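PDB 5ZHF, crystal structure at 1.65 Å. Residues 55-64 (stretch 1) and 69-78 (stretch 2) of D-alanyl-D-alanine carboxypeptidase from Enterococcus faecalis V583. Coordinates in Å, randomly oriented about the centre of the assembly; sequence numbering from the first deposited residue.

Stretch 1, residues 55-64: QYDVELEQLS
Stretch 2 (69-78) IDIRISPYLQ

The side chain of Glu61 reaches from its strand to Ser74, beyond the 3-10 segment of the other stretch: Ser74 OG donates a short hydrogen bond of 2.6 Å to Glu61 OE1. The glutamate reaches it with an extended side chain (chi1 and chi2 both t, chi3 52°), passing Ile71, whose CD1 lies 3.4 Å from Glu61 CD; Ser74 answers with a t rotamer and a CA-to-CB bond directed toward stretch 1.

The backbones themselves pair as antiparallel strands, 60-62 against 69-70. Glu61 and Ile69 form the hydrogen-bonded pair (CA-CA 5.5 Å), with Glu61 N to Ile69 O at 2.9 Å and Ile69 N to Glu61 O at 3.0 Å, and both side chains on the same sheet face. Leu60 and Asp70 form the adjacent non-hydrogen-bonded pair (CA-CA 4.7 Å), their side chains diverging. Beyond the bridged pairs, a nearly linear hydrogen bond runs from Ile71 N to Glu59 O, 2.9 Å at 175°. There stretch 2 leaves the extended conformation (Asp70 phi/psi -54/122, Ile71 -51/-29) for a 3-10 segment, 71-73, and then a helix, Ile73 N bonding to Asp70 O at 3.0 Å.

Asp70 (chi1 t) is held by its own stretch. Arg72 N reaches Asp70 OD1 at 2.9 Å, Arg72 NE reaches the same OD1 at 3.1 Å, and Arg72 NH2 forms a salt bridge with Asp70 OD2 at 2.8 Å, so three donors from one residue offset the charge of a buried carboxylate. A water connects this acid to stretch 1, accepting from Tyr56 OH and donating to Asp70 OD2, each at 2.6 Å. Tyr56 (chi1 t, chi2 82°) is thus bridged to Asp70 by one water, its OH lying obliquely 3.9 Å from Arg72 NH2.

Past the strand, Leu63 (m, t) points toward stretch 2; Leu63 CD2 lies 4.0 Å from Ile69 CD1 and Leu63 CD1 4.2 Å from Leu77 CD2, an apolar contact joining strand and helix.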

ATOM      1  N   GLN A  55      -0.336  -8.921 -18.950  1.00 42.04           N
ATOM      2  CA  GLN A  55      -0.993 -10.223 -18.686  1.00 45.67           C
ATOM      3  C   GLN A  55      -0.767 -10.763 -17.252  1.00 42.68           C
ATOM      4  O   GLN A  55      -0.753 -11.981 -17.034  1.00 44.59           O
ATOM      5  CB  GLN A  55      -0.562 -11.283 -19.727  1.00 51.35           C
ATOM      6  CG  GLN A  55      -0.728 -10.859 -21.186  1.00 56.62           C
ATOM      7  CD  GLN A  55       0.354 -11.426 -22.098  1.00 60.62           C
ATOM      8  OE1 GLN A  55       1.542 -11.120 -21.946  1.00 61.73           O
ATOM      9  NE2 GLN A  55      -0.056 -12.244 -23.061  1.00 63.25           N
ATOM     10  N   TYR A  56      -0.585  -9.873 -16.277  1.00 37.78           N
ATOM     11  CA  TYR A  56      -0.447 -10.300 -14.878  1.00 33.96           C
ATOM     12  C   TYR A  56      -1.821 -10.769 -14.421  1.00 33.54           C
ATOM     13  O   TYR A  56      -2.768  -9.987 -14.432  1.00 34.39           O
ATOM     14  CB  TYR A  56       0.029  -9.152 -13.992  1.00 32.01           C
ATOM     15  CG  TYR A  56       0.243  -9.546 -12.551  1.00 27.83           C
ATOM     16  CD1 TYR A  56       1.415 -10.162 -12.152  1.00 26.29           C
ATOM     17  CD2 TYR A  56      -0.721  -9.285 -11.583  1.00 28.38           C
ATOM     18  CE1 TYR A  56       1.636 -10.537 -10.825  1.00 27.54           C
ATOM     19  CE2 TYR A  56      -0.518  -9.672 -10.253  1.00 26.93           C
ATOM     20  CZ  TYR A  56       0.665 -10.282  -9.879  1.00 25.48           C
ATOM     21  OH  TYR A  56       0.892 -10.662  -8.566  1.00 25.40           O
ATOM     22  N   ASP A  57      -1.926 -12.035 -14.034  1.00 35.10           N
ATOM     23  CA  ASP A  57      -3.207 -12.612 -13.614  1.00 39.59           C
ATOM     24  C   ASP A  57      -3.358 -12.436 -12.114  1.00 37.28           C
ATOM     25  O   ASP A  57      -2.423 -12.734 -11.348  1.00 37.74           O
ATOM     26  CB  ASP A  57      -3.270 -14.106 -13.944  1.00 44.37           C
ATOM     27  CG  ASP A  57      -4.595 -14.751 -13.530  1.00 49.18           C
ATOM     28  OD1 ASP A  57      -5.654 -14.376 -14.085  1.00 55.02           O
ATOM     29  OD2 ASP A  57      -4.577 -15.648 -12.654  1.00 56.21           O
ATOM     30  N   VAL A  58      -4.528 -11.968 -11.694  1.00 33.71           N
ATOM     31  CA  VAL A  58      -4.871 -11.965 -10.269  1.00 33.54           C
ATOM     32  C   VAL A  58      -6.285 -12.490 -10.106  1.00 30.17           C
ATOM     33  O   VAL A  58      -7.175 -12.119 -10.879  1.00 29.42           O
ATOM     34  CB  VAL A  58      -4.719 -10.570  -9.616  1.00 34.00           C
ATOM     35  CG1 VAL A  58      -5.619  -9.526 -10.270  1.00 34.47           C
ATOM     36  CG2 VAL A  58      -4.973 -10.653  -8.108  1.00 35.12           C
ATOM     37  N   GLU A  59      -6.464 -13.398  -9.146  1.00 28.23           N
ATOM     38  CA  GLU A  59      -7.786 -13.846  -8.740  1.00 27.64           C
ATOM     39  C   GLU A  59      -8.205 -13.027  -7.532  1.00 24.52           C
ATOM     40  O   GLU A  59      -7.513 -13.037  -6.524  1.00 24.06           O
ATOM     41  CB  GLU A  59      -7.780 -15.335  -8.374  1.00 31.80           C
ATOM     42  CG  GLU A  59      -7.476 -16.262  -9.536  1.00 36.94           C
ATOM     43  CD  GLU A  59      -8.471 -16.163 -10.680  1.00 40.00           C
ATOM     44  OE1 GLU A  59      -9.671 -15.918 -10.430  1.00 40.62           O
ATOM     45  OE2 GLU A  59      -8.051 -16.330 -11.851  1.00 46.91           O
ATOM     46  N   LEU A  60      -9.334 -12.340  -7.642  1.00 23.26           N
ATOM     47  CA  LEU A  60      -9.756 -11.404  -6.621  1.00 23.74           C
ATOM     48  C   LEU A  60     -10.902 -11.919  -5.796  1.00 26.12           C
ATOM     49  O   LEU A  60     -11.762 -12.645  -6.296  1.00 27.37           O
ATOM     50  CB  LEU A  60     -10.156 -10.088  -7.254  1.00 23.27           C
ATOM     51  CG  LEU A  60      -9.012  -9.405  -8.003  1.00 24.35           C
ATOM     52  CD1 LEU A  60      -9.517  -8.286  -8.901  1.00 24.23           C
ATOM     53  CD2 LEU A  60      -7.976  -8.909  -6.998  1.00 25.05           C
ATOM     54  N   GLU A  61     -10.886 -11.548  -4.522  1.00 24.25           N
ATOM     55  CA  GLU A  61     -11.979 -11.781  -3.615  1.00 26.93           C
ATOM     56  C   GLU A  61     -12.533 -10.423  -3.221  1.00 24.17           C
ATOM     57  O   GLU A  61     -11.776  -9.453  -3.055  1.00 22.06           O
ATOM     58  CB  GLU A  61     -11.482 -12.481  -2.359  1.00 31.60           C
ATOM     59  CG  GLU A  61     -12.613 -12.892  -1.430  1.00 36.17           C
ATOM     60  CD  GLU A  61     -12.125 -13.611  -0.196  1.00 41.02           C
ATOM     61  OE1 GLU A  61     -11.228 -13.064   0.478  1.00 44.07           O
ATOM     62  OE2 GLU A  61     -12.662 -14.700   0.114  1.00 48.25           O
ATOM     63  N   GLN A  62     -13.843 -10.371  -3.043  1.00 23.10           N
ATOM     64  CA  GLN A  62     -14.517  -9.148  -2.609  1.00 23.29           C
ATOM     65  C   GLN A  62     -14.692  -9.187  -1.102  1.00 22.57           C
ATOM     66  O   GLN A  62     -15.129 -10.215  -0.536  1.00 23.16           O
ATOM     67  CB  GLN A  62     -15.854  -9.051  -3.304  1.00 26.09           C
ATOM     68  CG  GLN A  62     -16.563  -7.749  -3.046  1.00 28.78           C
ATOM     69  CD  GLN A  62     -17.819  -7.617  -3.869  1.00 30.32           C
ATOM     70  OE1 GLN A  62     -17.772  -7.685  -5.098  1.00 36.23           O
ATOM     71  NE2 GLN A  62     -18.943  -7.429  -3.202  1.00 29.78           N
ATOM     72  N   LEU A  63     -14.315  -8.078  -0.457  1.00 20.25           N
ATOM     73  CA  LEU A  63     -14.495  -7.894   0.969  1.00 19.24           C
ATOM     74  C   LEU A  63     -15.919  -7.386   1.220  1.00 20.40           C
ATOM     75  O   LEU A  63     -16.611  -7.024   0.266  1.00 19.11           O
ATOM     76  CB  LEU A  63     -13.484  -6.888   1.499  1.00 19.13           C
ATOM     77  CG  LEU A  63     -12.027  -7.256   1.292  1.00 20.27           C
ATOM     78  CD1 LEU A  63     -11.133  -6.164   1.857  1.00 21.03           C
ATOM     79  CD2 LEU A  63     -11.737  -8.580   1.971  1.00 21.20           C
ATOM     80  N   SER A  64     -16.321  -7.332   2.491  1.00 20.30           N
ATOM     81  CA  SER A  64     -17.703  -6.908   2.818  1.00 21.55           C
ATOM     82  C   SER A  64     -18.037  -5.504   2.296  1.00 20.45           C
ATOM     83  O   SER A  64     -19.181  -5.245   1.926  1.00 21.03           O
ATOM     84  CB  SER A  64     -17.995  -7.007   4.314  1.00 22.74           C
ATOM     85  OG  SER A  64     -17.133  -6.195   5.045  1.00 26.12           O
ATOM     86  N   ILE A  69      -9.291  -7.843  -3.163  1.00 18.02           N
ATOM     87  CA  ILE A  69      -7.904  -8.184  -2.847  1.00 19.07           C
ATOM     88  C   ILE A  69      -7.538  -9.496  -3.546  1.00 19.01           C
ATOM     89  O   ILE A  69      -8.409 -10.310  -3.835  1.00 19.39           O
ATOM     90  CB  ILE A  69      -7.680  -8.335  -1.328  1.00 19.35           C
ATOM     91  CG1 ILE A  69      -8.662  -9.357  -0.740  1.00 20.51           C
ATOM     92  CG2 ILE A  69      -7.771  -6.975  -0.651  1.00 20.82           C
ATOM     93  CD1 ILE A  69      -8.241  -9.905   0.592  1.00 23.29           C
ATOM     94  N   ASP A  70      -6.247  -9.690  -3.786  1.00 19.45           N
ATOM     95  CA  ASP A  70      -5.726 -11.000  -4.216  1.00 20.24           C
ATOM     96  C   ASP A  70      -6.196 -12.052  -3.207  1.00 18.15           C
ATOM     97  O   ASP A  70      -5.960 -11.937  -2.013  1.00 18.85           O
ATOM     98  CB  ASP A  70      -4.199 -10.908  -4.329  1.00 20.58           C
ATOM     99  CG  ASP A  70      -3.558 -12.158  -4.911  1.00 22.04           C
ATOM    100  OD1 ASP A  70      -4.072 -13.275  -4.686  1.00 21.90           O
ATOM    101  OD2 ASP A  70      -2.546 -11.989  -5.607  1.00 24.38           O
ATOM    102  N   ILE A  71      -6.909 -13.069  -3.688  1.00 18.44           N
ATOM    103  CA  ILE A  71      -7.415 -14.127  -2.807  1.00 19.44           C
ATOM    104  C   ILE A  71      -6.294 -14.719  -1.909  1.00 18.76           C
ATOM    105  O   ILE A  71      -6.550 -15.121  -0.786  1.00 19.75           O
ATOM    106  CB  ILE A  71      -8.133 -15.248  -3.598  1.00 21.38           C
ATOM    107  CG1 ILE A  71      -8.871 -16.243  -2.682  1.00 25.72           C
ATOM    108  CG2 ILE A  71      -7.123 -16.018  -4.449  1.00 19.81           C
ATOM    109  CD1 ILE A  71     -10.000 -15.707  -1.830  1.00 30.40           C
ATOM    110  N   ARG A  72      -5.044 -14.708  -2.391  1.00 18.52           N
ATOM    111  CA  ARG A  72      -3.950 -15.291  -1.638  1.00 19.46           C
ATOM    112  C   ARG A  72      -3.639 -14.582  -0.324  1.00 19.79           C
ATOM    113  O   ARG A  72      -3.059 -15.196   0.572  1.00 20.87           O
ATOM    114  CB  ARG A  72      -2.693 -15.377  -2.512  1.00 19.95           C
ATOM    115  CG  ARG A  72      -2.843 -16.375  -3.646  1.00 20.68           C
ATOM    116  CD  ARG A  72      -1.660 -16.319  -4.587  1.00 21.47           C
ATOM    117  NE  ARG A  72      -1.697 -15.130  -5.425  1.00 20.96           N
ATOM    118  CZ  ARG A  72      -0.904 -14.891  -6.470  1.00 21.98           C
ATOM    119  NH1 ARG A  72       0.023 -15.771  -6.853  1.00 21.30           N
ATOM    120  NH2 ARG A  72      -1.041 -13.770  -7.154  1.00 22.25           N
ATOM    121  N   ILE A  73      -4.002 -13.289  -0.214  1.00 19.63           N
ATOM    122  CA  ILE A  73      -3.718 -12.517   1.009  1.00 19.34           C
ATOM    123  C   ILE A  73      -4.921 -12.481   1.948  1.00 20.24           C
ATOM    124  O   ILE A  73      -4.789 -12.037   3.076  1.00 18.82           O
ATOM    125  CB  ILE A  73      -3.205 -11.062   0.741  1.00 19.40           C
ATOM    126  CG1 ILE A  73      -4.355 -10.081   0.439  1.00 19.02           C
ATOM    127  CG2 ILE A  73      -2.166 -11.047  -0.365  1.00 20.14           C
ATOM    128  CD1 ILE A  73      -3.875  -8.661   0.178  1.00 19.35           C
ATOM    129  N   SER A  74      -6.054 -13.023   1.520  1.00 20.79           N
ATOM    130  CA  SER A  74      -7.288 -12.944   2.309  1.00 22.56           C
ATOM    131  C   SER A  74      -7.207 -13.390   3.789  1.00 21.72           C
ATOM    132  O   SER A  74      -7.593 -12.639   4.685  1.00 19.07           O
ATOM    133  CB  SER A  74      -8.424 -13.675   1.593  1.00 24.37           C
ATOM    134  OG  SER A  74      -9.569 -13.641   2.423  1.00 28.10           O
ATOM    135  N   PRO A  75      -6.718 -14.614   4.074  1.00 20.89           N
ATOM    136  CA  PRO A  75      -6.652 -15.022   5.489  1.00 21.20           C
ATOM    137  C   PRO A  75      -5.695 -14.208   6.336  1.00 20.09           C
ATOM    138  O   PRO A  75      -5.926 -14.033   7.528  1.00 21.10           O
ATOM    139  CB  PRO A  75      -6.248 -16.503   5.432  1.00 22.37           C
ATOM    140  CG  PRO A  75      -5.684 -16.704   4.086  1.00 23.32           C
ATOM    141  CD  PRO A  75      -6.219 -15.659   3.160  1.00 22.35           C
ATOM    142  N   TYR A  76      -4.633 -13.691   5.722  1.00 19.25           N
ATOM    143  CA  TYR A  76      -3.641 -12.898   6.425  1.00 19.74           C
ATOM    144  C   TYR A  76      -4.218 -11.524   6.777  1.00 18.01           C
ATOM    145  O   TYR A  76      -4.034 -11.068   7.886  1.00 17.93           O
ATOM    146  CB  TYR A  76      -2.399 -12.730   5.575  1.00 21.05           C
ATOM    147  CG  TYR A  76      -1.725 -14.055   5.302  1.00 21.83           C
ATOM    148  CD1 TYR A  76      -0.915 -14.641   6.256  1.00 24.10           C
ATOM    149  CD2 TYR A  76      -1.919 -14.715   4.088  1.00 22.96           C
ATOM    150  CE1 TYR A  76      -0.309 -15.874   6.019  1.00 25.45           C
ATOM    151  CE2 TYR A  76      -1.324 -15.955   3.839  1.00 23.61           C
ATOM    152  CZ  TYR A  76      -0.520 -16.517   4.804  1.00 24.64           C
ATOM    153  OH  TYR A  76       0.100 -17.742   4.549  1.00 28.37           O
ATOM    154  N   LEU A  77      -4.938 -10.927   5.830  1.00 17.98           N
ATOM    155  CA  LEU A  77      -5.632  -9.658   6.084  1.00 19.47           C
ATOM    156  C   LEU A  77      -6.709  -9.840   7.163  1.00 19.41           C
ATOM    157  O   LEU A  77      -6.838  -9.004   8.061  1.00 18.43           O
ATOM    158  CB  LEU A  77      -6.234  -9.120   4.792  1.00 19.55           C
ATOM    159  CG  LEU A  77      -6.850  -7.710   4.896  1.00 20.13           C
ATOM    160  CD1 LEU A  77      -5.788  -6.701   5.282  1.00 21.92           C
ATOM    161  CD2 LEU A  77      -7.532  -7.327   3.602  1.00 21.40           C
ATOM    162  N   GLN A  78      -7.445 -10.947   7.104  1.00 18.49           N
ATOM    163  CA  GLN A  78      -8.452 -11.243   8.133  1.00 20.25           C
ATOM    164  C   GLN A  78      -7.802 -11.406   9.494  1.00 21.23           C
ATOM    165  O   GLN A  78      -8.276 -10.845  10.485  1.00 20.20           O
ATOM    166  CB  GLN A  78      -9.274 -12.487   7.764  1.00 22.61           C
ATOM    167  CG  GLN A  78     -10.454 -12.735   8.705  1.00 26.24           C
ATOM    168  CD  GLN A  78     -11.525 -11.645   8.642  1.00 30.64           C
ATOM    169  OE1 GLN A  78     -12.065 -11.341   7.572  1.00 32.04           O
ATOM    170  NE2 GLN A  78     -11.830 -11.033   9.801  1.00 32.26           N
TER
HETATM  171  O   HOH W   1      -1.100 -10.273  -6.936  1.00 22.90           O